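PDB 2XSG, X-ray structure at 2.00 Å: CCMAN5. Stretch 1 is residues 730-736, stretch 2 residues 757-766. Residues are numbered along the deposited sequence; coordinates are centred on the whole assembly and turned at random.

Stretch 1, residues 730-736: TFGNTWV
Stretch 2, residues 757-766: DWGTDTAPAF

The two stretches lie side by side in one chain, joined by hydrogen bonds that each use at least one side chain, with no backbone-to-backbone hydrogen bond between them. Both run in the same general direction, with CA atoms nearest at Gly732 and Gly759 (CA to CA 4.8 Å), Asn733 and Thr762 (CA to CA 4.3 Å), and Trp735 and Ala765 (CA to CA 6.7 Å). Stretch 1 is extended at Phe731 (phi/psi -126/126), Asn733 (-96/149) and Trp735 (-144/151), but Gly732 (-129/15) and Thr734 (-102/18) break the run before the strand at Trp735 and Val736.

Stretch 2 opens with two overlapping turns. A type II turn spans Asp757 to Thr760, where Asp757 O accepts from Thr760 N (3.2 Å) and Thr760 OG1 (2.7 Å). A type I turn follows from Gly759 to Thr762, closed by a weak bond from Thr762 N to Gly759 O (3.2 Å). From Thr762 to Pro764 the chain is extended, with phi near -60° and psi near 145°; Ala765 follows at -86/174.

Trp758 (chi1 176°, t; chi2 81°) reaches across at one end. Its NE1 donates to Phe731 O at 2.8 Å and 164°, and the carbonyl oxygen lies near the indole plane, where the in-plane N-H can point almost straight at it. The same ring meets Phe731 (chi1 180°, t; chi2 62°), CZ2 to CD2 4.3 Å, and Thr734 (chi1 46°, p), CZ3 to CG2 3.6 Å. Asn733 O lies 3.3 Å from Trp758 CH2; this carbonyl is buried by the contact without a polar partner.

Gly732 O is better served. A water donates to it (water O to Gly732 O 2.7 Å) and accepts from Asp761 N (3.1 Å from the water O), bridging the stretches. Gly759 CA also approaches Gly732 O at 3.4 Å, in a CA-H...O contact with 167° at the hydrogen. Gly759 has a positive phi (80/-1), which favours glycine, and a CB here would clash with Thr734 CG2, 2.5 Å away.

Thr762 (chi1 -170°, t) points its CA-to-CB bond toward stretch 1. Its OG1 accepts from Thr734 N (3.1 Å, 156°) and donates to Ala763 O (3.0 Å), so one hydroxyl links a backbone amide of stretch 1 to a carbonyl of its own stretch. Asn733 (chi1 -66°, m; chi2 -14°) has its CA-to-CB bond directed away overall, yet the end of the side chain returns: OD1 accepts from Ala763 N at 3.0 Å and 170°.

Trp735 (chi1 61°, p; chi2 -91°) completes the contact. NE1 donates to Ala763 O at 2.8 Å and 158°, with that oxygen at the ring edge. Ala763 O thus accepts from both Thr762 OG1 and the indole, while Ala763 N is held by Asn733. Ala765 CA sits over one face of Trp735, 4.1 Å from the centroid of the five-membered ring, a CH-pi contact, and Ala765 CB packs 3.8 Å from Trp735 CD1.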

ATOM      1  N   THR A 730     -23.713   1.218  28.813  1.00 10.64           N
ATOM      2  CA  THR A 730     -23.674  -0.158  28.301  1.00 10.67           C
ATOM      3  C   THR A 730     -23.786  -0.169  26.781  1.00  9.87           C
ATOM      4  O   THR A 730     -24.674   0.449  26.217  1.00  9.64           O
ATOM      5  CB  THR A 730     -24.798  -1.042  28.898  1.00 10.59           C
ATOM      6  OG1 THR A 730     -24.721  -0.995  30.316  1.00 13.06           O
ATOM      7  CG2 THR A 730     -24.627  -2.513  28.476  1.00 11.74           C
ATOM      8  N   PHE A 731     -22.866  -0.874  26.136  1.00  9.57           N
ATOM      9  CA  PHE A 731     -22.791  -0.925  24.692  1.00  9.05           C
ATOM     10  C   PHE A 731     -22.810  -2.389  24.225  1.00  9.32           C
ATOM     11  O   PHE A 731     -21.997  -3.202  24.677  1.00  9.39           O
ATOM     12  CB  PHE A 731     -21.518  -0.221  24.231  1.00  8.90           C
ATOM     13  CG  PHE A 731     -21.331  -0.217  22.749  1.00  8.11           C
ATOM     14  CD1 PHE A 731     -22.253   0.425  21.911  1.00  8.60           C
ATOM     15  CD2 PHE A 731     -20.210  -0.807  22.186  1.00  6.78           C
ATOM     16  CE1 PHE A 731     -22.072   0.431  20.517  1.00  7.94           C
ATOM     17  CE2 PHE A 731     -20.008  -0.790  20.812  1.00  7.14           C
ATOM     18  CZ  PHE A 731     -20.954  -0.178  19.974  1.00  7.27           C
ATOM     19  N   GLY A 732     -23.736  -2.715  23.328  1.00  8.52           N
ATOM     20  CA  GLY A 732     -23.909  -4.099  22.903  1.00  8.76           C
ATOM     21  C   GLY A 732     -23.917  -4.335  21.405  1.00  8.53           C
ATOM     22  O   GLY A 732     -24.355  -5.397  20.957  1.00  8.48           O
ATOM     23  N   ASN A 733     -23.464  -3.351  20.629  1.00  8.85           N
ATOM     24  CA  ASN A 733     -23.359  -3.510  19.178  1.00  8.99           C
ATOM     25  C   ASN A 733     -21.947  -3.926  18.806  1.00  9.09           C
ATOM     26  O   ASN A 733     -20.997  -3.558  19.490  1.00  9.72           O
ATOM     27  CB  ASN A 733     -23.748  -2.220  18.434  1.00  8.86           C
ATOM     28  CG  ASN A 733     -25.222  -1.864  18.590  1.00  9.04           C
ATOM     29  OD1 ASN A 733     -26.038  -2.667  19.033  1.00  9.06           O
ATOM     30  ND2 ASN A 733     -25.556  -0.647  18.228  1.00  8.39           N
ATOM     31  N   THR A 734     -21.820  -4.686  17.724  1.00  9.42           N
ATOM     32  CA  THR A 734     -20.533  -5.195  17.256  1.00  9.35           C
ATOM     33  C   THR A 734     -19.996  -4.371  16.064  1.00  9.33           C
ATOM     34  O   THR A 734     -19.109  -4.811  15.330  1.00  8.88           O
ATOM     35  CB  THR A 734     -20.616  -6.701  16.938  1.00  9.94           C
ATOM     36  OG1 THR A 734     -21.793  -6.968  16.160  1.00  9.90           O
ATOM     37  CG2 THR A 734     -20.669  -7.529  18.254  1.00 10.03           C
ATOM     38  N   TRP A 735     -20.555  -3.169  15.908  1.00  9.24           N
ATOM     39  CA  TRP A 735     -20.119  -2.181  14.920  1.00  8.91           C
ATOM     40  C   TRP A 735     -20.247  -0.787  15.529  1.00  9.05           C
ATOM     41  O   TRP A 735     -21.099  -0.551  16.399  1.00  8.97           O
ATOM     42  CB  TRP A 735     -20.971  -2.268  13.646  1.00  8.76           C
ATOM     43  CG  TRP A 735     -22.447  -2.001  13.870  1.00  8.71           C
ATOM     44  CD1 TRP A 735     -23.414  -2.929  14.163  1.00  8.28           C
ATOM     45  CD2 TRP A 735     -23.116  -0.725  13.826  1.00  7.73           C
ATOM     46  NE1 TRP A 735     -24.638  -2.312  14.300  1.00  8.43           N
ATOM     47  CE2 TRP A 735     -24.484  -0.962  14.107  1.00  8.03           C
ATOM     48  CE3 TRP A 735     -22.692   0.594  13.585  1.00  7.25           C
ATOM     49  CZ2 TRP A 735     -25.440   0.075  14.139  1.00  7.18           C
ATOM     50  CZ3 TRP A 735     -23.638   1.623  13.614  1.00  5.52           C
ATOM     51  CH2 TRP A 735     -24.996   1.355  13.902  1.00  6.88           C
ATOM     52  N   VAL A 736     -19.402   0.136  15.085  1.00  8.56           N
ATOM     53  CA  VAL A 736     -19.530   1.528  15.489  1.00  8.70           C
ATOM     54  C   VAL A 736     -19.493   2.438  14.259  1.00  8.52           C
ATOM     55  O   VAL A 736     -18.873   2.099  13.233  1.00  8.21           O
ATOM     56  CB  VAL A 736     -18.434   1.981  16.511  1.00  8.91           C
ATOM     57  CG1 VAL A 736     -18.122   0.888  17.533  1.00  9.47           C
ATOM     58  CG2 VAL A 736     -17.175   2.363  15.789  1.00 10.38           C
ATOM     59  N   ASP A 757     -21.255 -14.176  25.275  1.00 12.51           N
ATOM     60  CA  ASP A 757     -22.362 -13.828  24.393  1.00 12.99           C
ATOM     61  C   ASP A 757     -22.522 -12.296  24.213  1.00 12.64           C
ATOM     62  O   ASP A 757     -23.550 -11.832  23.700  1.00 12.86           O
ATOM     63  CB  ASP A 757     -23.672 -14.500  24.875  1.00 13.86           C
ATOM     64  CG  ASP A 757     -24.103 -14.043  26.270  1.00 17.16           C
ATOM     65  OD1 ASP A 757     -23.439 -13.166  26.879  1.00 21.24           O
ATOM     66  OD2 ASP A 757     -25.128 -14.565  26.771  1.00 21.81           O
ATOM     67  N   TRP A 758     -21.513 -11.516  24.609  1.00 11.85           N
ATOM     68  CA  TRP A 758     -21.528 -10.065  24.321  1.00 11.54           C
ATOM     69  C   TRP A 758     -21.736  -9.817  22.833  1.00 11.62           C
ATOM     70  O   TRP A 758     -21.117 -10.473  22.003  1.00 11.95           O
ATOM     71  CB  TRP A 758     -20.231  -9.348  24.745  1.00 10.87           C
ATOM     72  CG  TRP A 758     -20.268  -7.893  24.334  1.00 11.08           C
ATOM     73  CD1 TRP A 758     -20.908  -6.875  24.997  1.00 10.16           C
ATOM     74  CD2 TRP A 758     -19.708  -7.302  23.141  1.00 10.75           C
ATOM     75  NE1 TRP A 758     -20.755  -5.696  24.314  1.00 10.04           N
ATOM     76  CE2 TRP A 758     -20.022  -5.921  23.176  1.00 10.29           C
ATOM     77  CE3 TRP A 758     -18.953  -7.798  22.067  1.00 10.95           C
ATOM     78  CZ2 TRP A 758     -19.621  -5.026  22.168  1.00 10.23           C
ATOM     79  CZ3 TRP A 758     -18.540  -6.905  21.061  1.00 10.18           C
ATOM     80  CH2 TRP A 758     -18.880  -5.528  21.125  1.00 11.10           C
ATOM     81  N   GLY A 759     -22.612  -8.871  22.517  1.00 11.99           N
ATOM     82  CA  GLY A 759     -22.878  -8.463  21.142  1.00 12.17           C
ATOM     83  C   GLY A 759     -23.807  -9.337  20.318  1.00 12.39           C
ATOM     84  O   GLY A 759     -24.060  -9.031  19.158  1.00 11.98           O
ATOM     85  N   THR A 760     -24.302 -10.429  20.898  1.00 12.64           N
ATOM     86  CA  THR A 760     -25.174 -11.351  20.170  1.00 12.83           C
ATOM     87  C   THR A 760     -26.599 -10.833  20.055  1.00 13.38           C
ATOM     88  O   THR A 760     -27.447 -11.515  19.476  1.00 13.64           O
ATOM     89  CB  THR A 760     -25.225 -12.757  20.806  1.00 12.66           C
ATOM     90  OG1 THR A 760     -25.602 -12.648  22.182  1.00 13.39           O
ATOM     91  CG2 THR A 760     -23.880 -13.459  20.695  1.00 12.64           C
ATOM     92  N   ASP A 761     -26.869  -9.658  20.632  1.00 13.18           N
ATOM     93  CA  ASP A 761     -28.130  -8.951  20.418  1.00 13.13           C
ATOM     94  C   ASP A 761     -27.877  -7.600  19.762  1.00 12.28           C
ATOM     95  O   ASP A 761     -28.581  -6.625  20.037  1.00 11.50           O
ATOM     96  CB  ASP A 761     -28.899  -8.773  21.735  1.00 13.82           C
ATOM     97  CG  ASP A 761     -29.507 -10.060  22.225  1.00 16.08           C
ATOM     98  OD1 ASP A 761     -30.141 -10.774  21.421  1.00 19.85           O
ATOM     99  OD2 ASP A 761     -29.344 -10.377  23.415  1.00 20.47           O
ATOM    100  N   THR A 762     -26.864  -7.552  18.889  1.00 11.36           N
ATOM    101  CA  THR A 762     -26.489  -6.311  18.202  1.00 10.45           C
ATOM    102  C   THR A 762     -27.633  -5.726  17.354  1.00  9.97           C
ATOM    103  O   THR A 762     -28.415  -6.469  16.753  1.00  8.77           O
ATOM    104  CB  THR A 762     -25.176  -6.486  17.348  1.00 10.42           C
ATOM    105  OG1 THR A 762     -24.723  -5.207  16.893  1.00 10.52           O
ATOM    106  CG2 THR A 762     -25.364  -7.419  16.138  1.00 10.67           C
ATOM    107  N   ALA A 763     -27.731  -4.393  17.314  1.00  9.61           N
ATOM    108  CA  ALA A 763     -28.559  -3.732  16.303  1.00  9.30           C
ATOM    109  C   ALA A 763     -27.920  -4.107  14.965  1.00  9.44           C
ATOM    110  O   ALA A 763     -26.689  -4.197  14.897  1.00  9.68           O
ATOM    111  CB  ALA A 763     -28.535  -2.193  16.511  1.00  9.35           C
ATOM    112  N   PRO A 764     -28.734  -4.371  13.914  1.00  9.07           N
ATOM    113  CA  PRO A 764     -28.174  -4.787  12.609  1.00  8.86           C
ATOM    114  C   PRO A 764     -27.198  -3.778  12.033  1.00  8.40           C
ATOM    115  O   PRO A 764     -27.367  -2.570  12.230  1.00  7.47           O
ATOM    116  CB  PRO A 764     -29.392  -4.878  11.679  1.00  8.58           C
ATOM    117  CG  PRO A 764     -30.617  -4.595  12.532  1.00  9.62           C
ATOM    118  CD  PRO A 764     -30.197  -4.550  13.979  1.00  9.87           C
ATOM    119  N   ALA A 765     -26.185  -4.280  11.326  1.00  8.25           N
ATOM    120  CA  ALA A 765     -25.202  -3.429  10.665  1.00  8.11           C
ATOM    121  C   ALA A 765     -25.732  -3.026   9.299  1.00  8.21           C
ATOM    122  O   ALA A 765     -26.785  -3.498   8.873  1.00  7.54           O
ATOM    123  CB  ALA A 765     -23.863  -4.151  10.543  1.00  7.76           C
ATOM    124  N   PHE A 766     -25.010  -2.149   8.610  1.00  8.15           N
ATOM    125  CA  PHE A 766     -25.449  -1.687   7.299  1.00  9.09           C
ATOM    126  C   PHE A 766     -25.506  -2.796   6.244  1.00  9.16           C
ATOM    127  O   PHE A 766     -24.569  -3.579   6.080  1.00  9.26           O
ATOM    128  CB  PHE A 766     -24.574  -0.536   6.786  1.00  8.70           C
ATOM    129  CG  PHE A 766     -24.882  -0.136   5.383  1.00  9.42           C
ATOM    130  CD1 PHE A 766     -25.960   0.706   5.108  1.00 10.43           C
ATOM    131  CD2 PHE A 766     -24.123  -0.624   4.323  1.00 10.36           C
ATOM    132  CE1 PHE A 766     -26.260   1.079   3.785  1.00 10.41           C
ATOM    133  CE2 PHE A 766     -24.417  -0.271   2.994  1.00 10.98           C
ATOM    134  CZ  PHE A 766     -25.491   0.588   2.728  1.00 11.27           C
TER
HETATM  135  O   HOH W   1     -25.713  -7.299  22.367  1.00  5.21           O